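Local coordinates for protein phosphoribosylglycinamide synthetase (Anaerococcus prevotii, PDB 4DIM) that probably acts as an ATP-grasp ligase that binds ATP and metal ions, perhaps as a phosphoribosylglycinamide synthetase, at residues Leu20-Ala25 with Ala76-Asp81; Lys247-Ala252 with Val271-Leu276. All coordinates share one frame; numbering follows the deposited sequence.

Contact 1: Leu20-Ala25 with Ala76-Asp81; sequences LGLYKA and ATCCLD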
ATOM      1  N   LEU A  20      -4.451   9.012  -9.930  1.00 88.79           N
ATOM      2  CA  LEU A  20      -5.486   9.811 -10.573  1.00 90.07           C
ATOM      3  C   LEU A  20      -6.888   9.646  -9.982  1.00 88.98           C
ATOM      4  O   LEU A  20      -7.749  10.468 -10.290  1.00 89.93           O
ATOM      5  CB  LEU A  20      -5.528   9.630 -12.114  1.00 92.64           C
ATOM      6  CG  LEU A  20      -5.851   8.309 -12.806  1.00100.75           C
ATOM      7  CD1 LEU A  20      -7.304   7.778 -12.483  1.00103.81           C
ATOM      8  CD2 LEU A  20      -5.707   8.492 -14.332  1.00101.68           C
ATOM      9  N   GLY A  21      -7.113   8.642  -9.147  1.00 82.47           N
ATOM     10  CA  GLY A  21      -8.424   8.396  -8.559  1.00 81.58           C
ATOM     11  C   GLY A  21      -8.824   9.443  -7.546  1.00 82.79           C
ATOM     12  O   GLY A  21      -9.992   9.846  -7.448  1.00 82.83           O
ATOM     13  N   LEU A  22      -7.846   9.879  -6.784  1.00 76.86           N
ATOM     14  CA  LEU A  22      -8.073  10.903  -5.802  1.00 77.45           C
ATOM     15  C   LEU A  22      -8.237  12.278  -6.460  1.00 83.77           C
ATOM     16  O   LEU A  22      -9.020  13.092  -5.967  1.00 86.11           O
ATOM     17  CB  LEU A  22      -6.929  10.865  -4.835  1.00 76.74           C
ATOM     18  CG  LEU A  22      -7.001  11.723  -3.645  1.00 83.41           C
ATOM     19  CD1 LEU A  22      -8.199  11.360  -2.772  1.00 87.06           C
ATOM     20  CD2 LEU A  22      -5.759  11.577  -2.880  1.00 84.84           C
ATOM     21  N   TYR A  23      -7.555  12.523  -7.588  1.00 80.19           N
ATOM     22  CA  TYR A  23      -7.715  13.754  -8.364  1.00 80.30           C
ATOM     23  C   TYR A  23      -9.103  13.783  -8.992  1.00 85.28           C
ATOM     24  O   TYR A  23      -9.752  14.825  -9.044  1.00 88.53           O
ATOM     25  CB  TYR A  23      -6.628  13.877  -9.451  1.00 81.60           C
ATOM     26  CG  TYR A  23      -5.277  14.298  -8.925  1.00 82.99           C
ATOM     27  CD1 TYR A  23      -4.946  15.648  -8.786  1.00 86.36           C
ATOM     28  CD2 TYR A  23      -4.319  13.359  -8.589  1.00 83.00           C
ATOM     29  CE1 TYR A  23      -3.706  16.045  -8.283  1.00 82.77           C
ATOM     30  CE2 TYR A  23      -3.066  13.744  -8.097  1.00 84.09           C
ATOM     31  CZ  TYR A  23      -2.755  15.092  -7.979  1.00 87.21           C
ATOM     32  OH  TYR A  23      -1.557  15.499  -7.452  1.00 86.72           O
ATOM     33  N   LYS A  24      -9.562  12.640  -9.458  1.00 82.79           N
ATOM     34  CA  LYS A  24     -10.874  12.510 -10.090  1.00 84.09           C
ATOM     35  C   LYS A  24     -11.994  12.741  -9.051  1.00 88.40           C
ATOM     36  O   LYS A  24     -12.937  13.485  -9.307  1.00 89.73           O
ATOM     37  CB  LYS A  24     -11.001  11.113 -10.736  1.00 85.89           C
ATOM     38  CG  LYS A  24     -12.154  11.016 -11.733  1.00113.84           C
ATOM     39  CD  LYS A  24     -12.643   9.586 -11.971  1.00126.32           C
ATOM     40  CE  LYS A  24     -13.883   9.237 -11.169  1.00135.41           C
ATOM     41  NZ  LYS A  24     -14.349   7.839 -11.409  1.00144.53           N
ATOM     42  N   ALA A  25     -11.859  12.130  -7.876  1.00 84.32           N
ATOM     43  CA  ALA A  25     -12.842  12.231  -6.792  1.00 85.30           C
ATOM     44  C   ALA A  25     -12.945  13.645  -6.280  1.00 88.27           C
ATOM     45  O   ALA A  25     -14.045  14.179  -6.152  1.00 88.55           O
ATOM     46  CB  ALA A  25     -12.473  11.294  -5.662  1.00 84.28           C
ATOM     47  N   ALA A  76      -3.552  15.454   1.076  1.00 90.03           N
ATOM     48  CA  ALA A  76      -3.722  14.025   0.979  1.00 88.87           C
ATOM     49  C   ALA A  76      -2.641  13.410   0.134  1.00 93.70           C
ATOM     50  O   ALA A  76      -1.987  14.079  -0.647  1.00 94.21           O
ATOM     51  CB  ALA A  76      -5.091  13.719   0.399  1.00 89.04           C
ATOM     52  N   THR A  77      -2.406  12.148   0.366  1.00 91.55           N
ATOM     53  CA  THR A  77      -1.463  11.337  -0.397  1.00 91.19           C
ATOM     54  C   THR A  77      -2.144  10.043  -0.514  1.00 96.16           C
ATOM     55  O   THR A  77      -3.104   9.790   0.211  1.00 95.05           O
ATOM     56  CB  THR A  77      -0.061  11.261   0.236  1.00 96.70           C
ATOM     57  OG1 THR A  77       0.870  10.739  -0.733  1.00 98.74           O
ATOM     58  CG2 THR A  77      -0.021  10.413   1.478  1.00 92.56           C
ATOM     59  N   CYS A  78      -1.719   9.244  -1.459  1.00 95.32           N
ATOM     60  CA  CYS A  78      -2.355   7.972  -1.663  1.00 95.00           C
ATOM     61  C   CYS A  78      -1.448   7.107  -2.503  1.00 96.71           C
ATOM     62  O   CYS A  78      -0.575   7.624  -3.196  1.00 96.11           O
ATOM     63  CB  CYS A  78      -3.747   8.180  -2.288  1.00 97.17           C
ATOM     64  SG  CYS A  78      -3.872   7.871  -4.078  1.00102.83           S
ATOM     65  N   CYS A  79      -1.541   5.791  -2.284  1.00 93.34           N
ATOM     66  CA  CYS A  79      -0.913   4.722  -3.041  1.00 93.40           C
ATOM     67  C   CYS A  79       0.613   4.646  -2.952  1.00 96.57           C
ATOM     68  O   CYS A  79       1.166   3.714  -3.524  1.00 97.33           O
ATOM     69  CB  CYS A  79      -1.386   4.795  -4.491  1.00 95.64           C
ATOM     70  SG  CYS A  79      -3.196   4.568  -4.674  1.00100.63           S
ATOM     71  N   LEU A  80       1.300   5.533  -2.193  1.00 92.42           N
ATOM     72  CA  LEU A  80       2.777   5.508  -2.082  1.00 91.30           C
ATOM     73  C   LEU A  80       3.244   6.177  -0.768  1.00 88.86           C
ATOM     74  O   LEU A  80       2.589   7.108  -0.280  1.00 87.37           O
ATOM     75  CB  LEU A  80       3.372   6.241  -3.314  1.00 93.47           C
ATOM     76  CG  LEU A  80       4.524   5.562  -4.110  1.00101.96           C
ATOM     77  CD1 LEU A  80       4.187   4.122  -4.588  1.00102.01           C
ATOM     78  CD2 LEU A  80       4.859   6.384  -5.359  1.00106.47           C
ATOM     79  N   ASP A  81       4.392   5.732  -0.227  1.00 82.75           N
ATOM     80  CA  ASP A  81       4.958   6.286   1.016  1.00 82.36           C
ATOM     81  C   ASP A  81       5.871   7.471   0.795  1.00 85.32           C
ATOM     82  O   ASP A  81       6.284   8.051   1.790  1.00 87.24           O
ATOM     83  CB  ASP A  81       5.775   5.215   1.787  1.00 84.84           C
ATOM     84  CG  ASP A  81       4.948   4.111   2.406  1.00 92.07           C
ATOM     85  OD1 ASP A  81       3.816   4.400   2.862  1.00 89.73           O
ATOM     86  OD2 ASP A  81       5.388   2.934   2.349  1.00100.78           O
TER
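With CG anti to the backbone N (chi1 -173°) and a second torsion of 61°, the side chain of Leu22 leaves its helix toward Ala76 and Cys78 and presents one methyl, CD2, to both. The setting is the Rossmann-like parallel sheet of the N-terminal region, with strand order 51-54, 32-37, 9-13, 74-76. Helix 20-29 follows the first strand in the chain, after a glycine-rich turn whose Gly16, Gly18 and Gly21 resemble a GxGxxG pattern. Across the contact, Leu22 CD2 lies 4.0 Å from Ala76 CB and is equally far, 4.0 Å, from Cys78 CB. Since Ala76 CB and Cys78 CB are 6.3 Å apart, the methyl sits in the notch between the side chains of alternate residues that point toward the helix, and the angle at CD2 is about 105°.

Thr77, the residue between them, has its CB directed away from the helix and hydrogen-bonds through OG1 to Leu13 O. Ala76 itself is tied to strand 9-13 by backbone hydrogen bonds with Leu11 and Leu13, so the wall that Leu22 meets belongs to the outermost strand of the sheet and the start of the loop after it. Leu22 is also covered by Tyr298, Ile301 and Ala302 of helix 297-305, which places it in a buried apolar layer shared by the sheet and two helices. No hydrogen bond crosses between the segments; the carbonyl of the intervening residue borders the methyl, with Thr77 O 4.4 Å from Leu22 CD2.

Contact 2: Lys247-Ala252 with Val271-Leu276; sequences KKAIKA and VYIIEL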
ATOM      1  N   LYS A 247      -6.749  -3.291  14.357  1.00 77.69           N
ATOM      2  CA  LYS A 247      -7.287  -2.304  15.325  1.00 80.00           C
ATOM      3  C   LYS A 247      -6.291  -2.035  16.473  1.00 84.41           C
ATOM      4  O   LYS A 247      -6.124  -0.879  16.883  1.00 86.56           O
ATOM      5  CB  LYS A 247      -8.628  -2.762  15.897  1.00 83.65           C
ATOM      6  CG  LYS A 247      -9.802  -2.557  14.935  1.00 84.52           C
ATOM      7  CD  LYS A 247     -11.162  -2.979  15.588  1.00 90.91           C
ATOM      8  CE  LYS A 247     -12.356  -2.911  14.650  1.00107.83           C
ATOM      9  NZ  LYS A 247     -12.454  -4.110  13.748  1.00120.57           N
ATOM     10  N   LYS A 248      -5.619  -3.098  16.963  1.00 77.85           N
ATOM     11  CA  LYS A 248      -4.610  -2.964  17.998  1.00 77.88           C
ATOM     12  C   LYS A 248      -3.415  -2.146  17.521  1.00 83.04           C
ATOM     13  O   LYS A 248      -2.899  -1.313  18.271  1.00 85.69           O
ATOM     14  CB  LYS A 248      -4.113  -4.339  18.453  1.00 79.43           C
ATOM     15  CG  LYS A 248      -5.013  -5.047  19.395  1.00 87.07           C
ATOM     16  CD  LYS A 248      -4.709  -6.519  19.493  1.00 92.63           C
ATOM     17  CE  LYS A 248      -3.412  -6.793  20.163  1.00 90.87           C
ATOM     18  NZ  LYS A 248      -3.189  -8.242  20.331  1.00104.79           N
ATOM     19  N   ALA A 249      -2.943  -2.420  16.296  1.00 77.77           N
ATOM     20  CA  ALA A 249      -1.780  -1.754  15.675  1.00 75.08           C
ATOM     21  C   ALA A 249      -2.039  -0.304  15.414  1.00 79.61           C
ATOM     22  O   ALA A 249      -1.172   0.538  15.612  1.00 81.41           O
ATOM     23  CB  ALA A 249      -1.464  -2.420  14.378  1.00 72.53           C
ATOM     24  N   ILE A 250      -3.223  -0.011  14.918  1.00 74.84           N
ATOM     25  CA  ILE A 250      -3.625   1.360  14.652  1.00 73.91           C
ATOM     26  C   ILE A 250      -3.474   2.167  15.903  1.00 78.54           C
ATOM     27  O   ILE A 250      -2.902   3.255  15.861  1.00 79.82           O
ATOM     28  CB  ILE A 250      -5.075   1.398  14.097  1.00 75.44           C
ATOM     29  CG1 ILE A 250      -5.054   0.995  12.587  1.00 72.24           C
ATOM     30  CG2 ILE A 250      -5.702   2.771  14.289  1.00 76.19           C
ATOM     31  CD1 ILE A 250      -6.345   0.541  12.065  1.00 81.46           C
ATOM     32  N   LYS A 251      -3.943   1.630  17.012  1.00 77.30           N
ATOM     33  CA  LYS A 251      -3.866   2.325  18.290  1.00 81.24           C
ATOM     34  C   LYS A 251      -2.437   2.267  18.868  1.00 87.61           C
ATOM     35  O   LYS A 251      -1.943   3.322  19.260  1.00 89.46           O
ATOM     36  CB  LYS A 251      -4.895   1.803  19.287  1.00 86.27           C
ATOM     37  CG  LYS A 251      -5.254   2.866  20.352  1.00107.09           C
ATOM     38  CD  LYS A 251      -6.752   2.882  20.781  1.00115.68           C
ATOM     39  CE  LYS A 251      -7.253   4.263  21.188  1.00118.78           C
ATOM     40  NZ  LYS A 251      -6.811   4.675  22.563  1.00127.76           N
ATOM     41  N   ALA A 252      -1.724   1.107  18.801  1.00 84.18           N
ATOM     42  CA  ALA A 252      -0.301   0.990  19.255  1.00 85.11           C
ATOM     43  C   ALA A 252       0.613   2.078  18.649  1.00 94.15           C
ATOM     44  O   ALA A 252       1.519   2.584  19.315  1.00 99.13           O
ATOM     45  CB  ALA A 252       0.279  -0.384  18.904  1.00 83.62           C
ATOM     46  N   VAL A 271      -2.125 -14.514  12.937  1.00 86.47           N
ATOM     47  CA  VAL A 271      -1.759 -13.523  11.932  1.00 83.04           C
ATOM     48  C   VAL A 271      -0.822 -12.540  12.549  1.00 83.64           C
ATOM     49  O   VAL A 271      -0.900 -12.262  13.732  1.00 81.69           O
ATOM     50  CB  VAL A 271      -2.995 -12.848  11.292  1.00 85.79           C
ATOM     51  CG1 VAL A 271      -3.921 -13.899  10.705  1.00 84.91           C
ATOM     52  CG2 VAL A 271      -3.753 -11.967  12.293  1.00 86.66           C
ATOM     53  N   TYR A 272       0.084 -12.034  11.737  1.00 82.19           N
ATOM     54  CA  TYR A 272       1.132 -11.098  12.146  1.00 80.90           C
ATOM     55  C   TYR A 272       1.208  -9.945  11.178  1.00 82.26           C
ATOM     56  O   TYR A 272       1.071 -10.162   9.968  1.00 78.87           O
ATOM     57  CB  TYR A 272       2.494 -11.819  12.186  1.00 81.18           C
ATOM     58  CG  TYR A 272       2.503 -13.029  13.087  1.00 84.13           C
ATOM     59  CD1 TYR A 272       2.998 -12.953  14.385  1.00 87.47           C
ATOM     60  CD2 TYR A 272       2.079 -14.269  12.626  1.00 84.60           C
ATOM     61  CE1 TYR A 272       2.988 -14.059  15.226  1.00 90.24           C
ATOM     62  CE2 TYR A 272       2.077 -15.385  13.452  1.00 87.57           C
ATOM     63  CZ  TYR A 272       2.501 -15.271  14.767  1.00101.42           C
ATOM     64  OH  TYR A 272       2.497 -16.367  15.619  1.00113.16           O
ATOM     65  N   ILE A 273       1.502  -8.733  11.703  1.00 80.01           N
ATOM     66  CA  ILE A 273       1.651  -7.529  10.897  1.00 78.37           C
ATOM     67  C   ILE A 273       3.074  -7.388  10.526  1.00 83.51           C
ATOM     68  O   ILE A 273       3.913  -7.221  11.410  1.00 84.57           O
ATOM     69  CB  ILE A 273       1.170  -6.285  11.678  1.00 82.64           C
ATOM     70  CG1 ILE A 273      -0.327  -6.414  12.010  1.00 82.08           C
ATOM     71  CG2 ILE A 273       1.491  -4.974  10.891  1.00 85.33           C
ATOM     72  CD1 ILE A 273      -0.853  -5.405  12.679  1.00 86.01           C
ATOM     73  N   ILE A 274       3.361  -7.352   9.219  1.00 80.95           N
ATOM     74  CA  ILE A 274       4.723  -7.107   8.725  1.00 80.60           C
ATOM     75  C   ILE A 274       4.972  -5.586   8.591  1.00 83.54           C
ATOM     76  O   ILE A 274       5.929  -5.098   9.147  1.00 85.39           O
ATOM     77  CB  ILE A 274       4.974  -7.807   7.373  1.00 81.88           C
ATOM     78  CG1 ILE A 274       4.722  -9.303   7.462  1.00 82.41           C
ATOM     79  CG2 ILE A 274       6.401  -7.529   6.907  1.00 83.01           C
ATOM     80  CD1 ILE A 274       4.239  -9.863   6.090  1.00 90.58           C
ATOM     81  N   GLU A 275       4.138  -4.888   7.810  1.00 78.41           N
ATOM     82  CA  GLU A 275       4.216  -3.453   7.527  1.00 78.64           C
ATOM     83  C   GLU A 275       2.829  -2.807   7.699  1.00 81.41           C
ATOM     84  O   GLU A 275       1.815  -3.444   7.445  1.00 80.09           O
ATOM     85  CB  GLU A 275       4.728  -3.146   6.085  1.00 80.23           C
ATOM     86  CG  GLU A 275       5.936  -3.898   5.559  1.00 94.66           C
ATOM     87  CD  GLU A 275       7.281  -3.606   6.217  1.00137.86           C
ATOM     88  OE1 GLU A 275       7.345  -2.716   7.099  1.00137.76           O
ATOM     89  OE2 GLU A 275       8.280  -4.266   5.836  1.00134.35           O
ATOM     90  N   LEU A 276       2.806  -1.535   8.081  1.00 79.35           N
ATOM     91  CA  LEU A 276       1.589  -0.749   8.279  1.00 79.13           C
ATOM     92  C   LEU A 276       1.870   0.721   7.948  1.00 83.31           C
ATOM     93  O   LEU A 276       2.736   1.328   8.571  1.00 83.80           O
ATOM     94  CB  LEU A 276       1.096  -0.889   9.724  1.00 80.86           C
ATOM     95  CG  LEU A 276      -0.366  -0.430   9.934  1.00 88.35           C
ATOM     96  CD1 LEU A 276      -1.186  -1.425  10.795  1.00 89.82           C
ATOM     97  CD2 LEU A 276      -0.452   0.942  10.530  1.00 93.10           C
TER
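Ala249 turns its single methyl from helix 236-253 toward Ile273 and Leu276 of strand 270-277, a helix-on-sheet packing within the ATP-grasp domain. The strand lies at one end of the antiparallel sheet, paired with 258-267, and carries a classic beta bulge in which Ile274 and Glu275 both face Asp263. The extra residue explains why Ile273 and Leu276, three positions apart, can face the helix together, whereas in a regular strand such a pair would lie on opposite faces.

The close part of the contact is small and apolar. Ala249 CB is 3.5 Å from Ile273 CD1. On its other neighbour, Leu276 CD1, Ala249 CB closes to 3.7 Å. The two strand methyls, Ile273 CD1 and Leu276 CD1, are themselves 4.4 Å apart, forming a three-methyl cluster. Ile273 reaches it with an extended outer chain (chi2 -180°), while Leu276 does so with CG anti to the backbone N (chi1 -164°). Phe117 of helix 110-120 touches both Ala249 and Ile273 and closes this cluster from a third element.

Packing is looser one residue along the helix: Ile250 loses some surface to the strand but stays beyond direct touch. The outward side of the helix is polar, with Lys247 and Lys251 exposed to solvent, and Lys248 sends its NZ to the carbonyl of Asn121. Polar groups of the strand also find partners beyond the helix. Glu275 OE1 forms a salt bridge with Lys110, and Ile273 O accepts a hydrogen bond from Thr124 OG1. At the margin of the apolar cluster, Ile250 CG1 remains 4.9 Å from Leu276 CD1.

Contacts 1 and 2 are both buried, with no hydrogen bond across either, mainly apolar and of similar size, yet they share no helix or strand. Contact 1 joins a helix to the edge of the N-terminal parallel sheet and the loop after it, whereas contact 2 joins a helix to the end strand of the large antiparallel sheet. One leucine methyl against two CB atoms makes the first; one alanine methyl against two branched side chains makes the second. Their centres are 23 Å apart, on opposite sides of the chain's centre. The two regions meet at Asp81, which hydrogen-bonds through OD1 to Thr277 at the end of strand 270-277 and forms a salt bridge with Arg279.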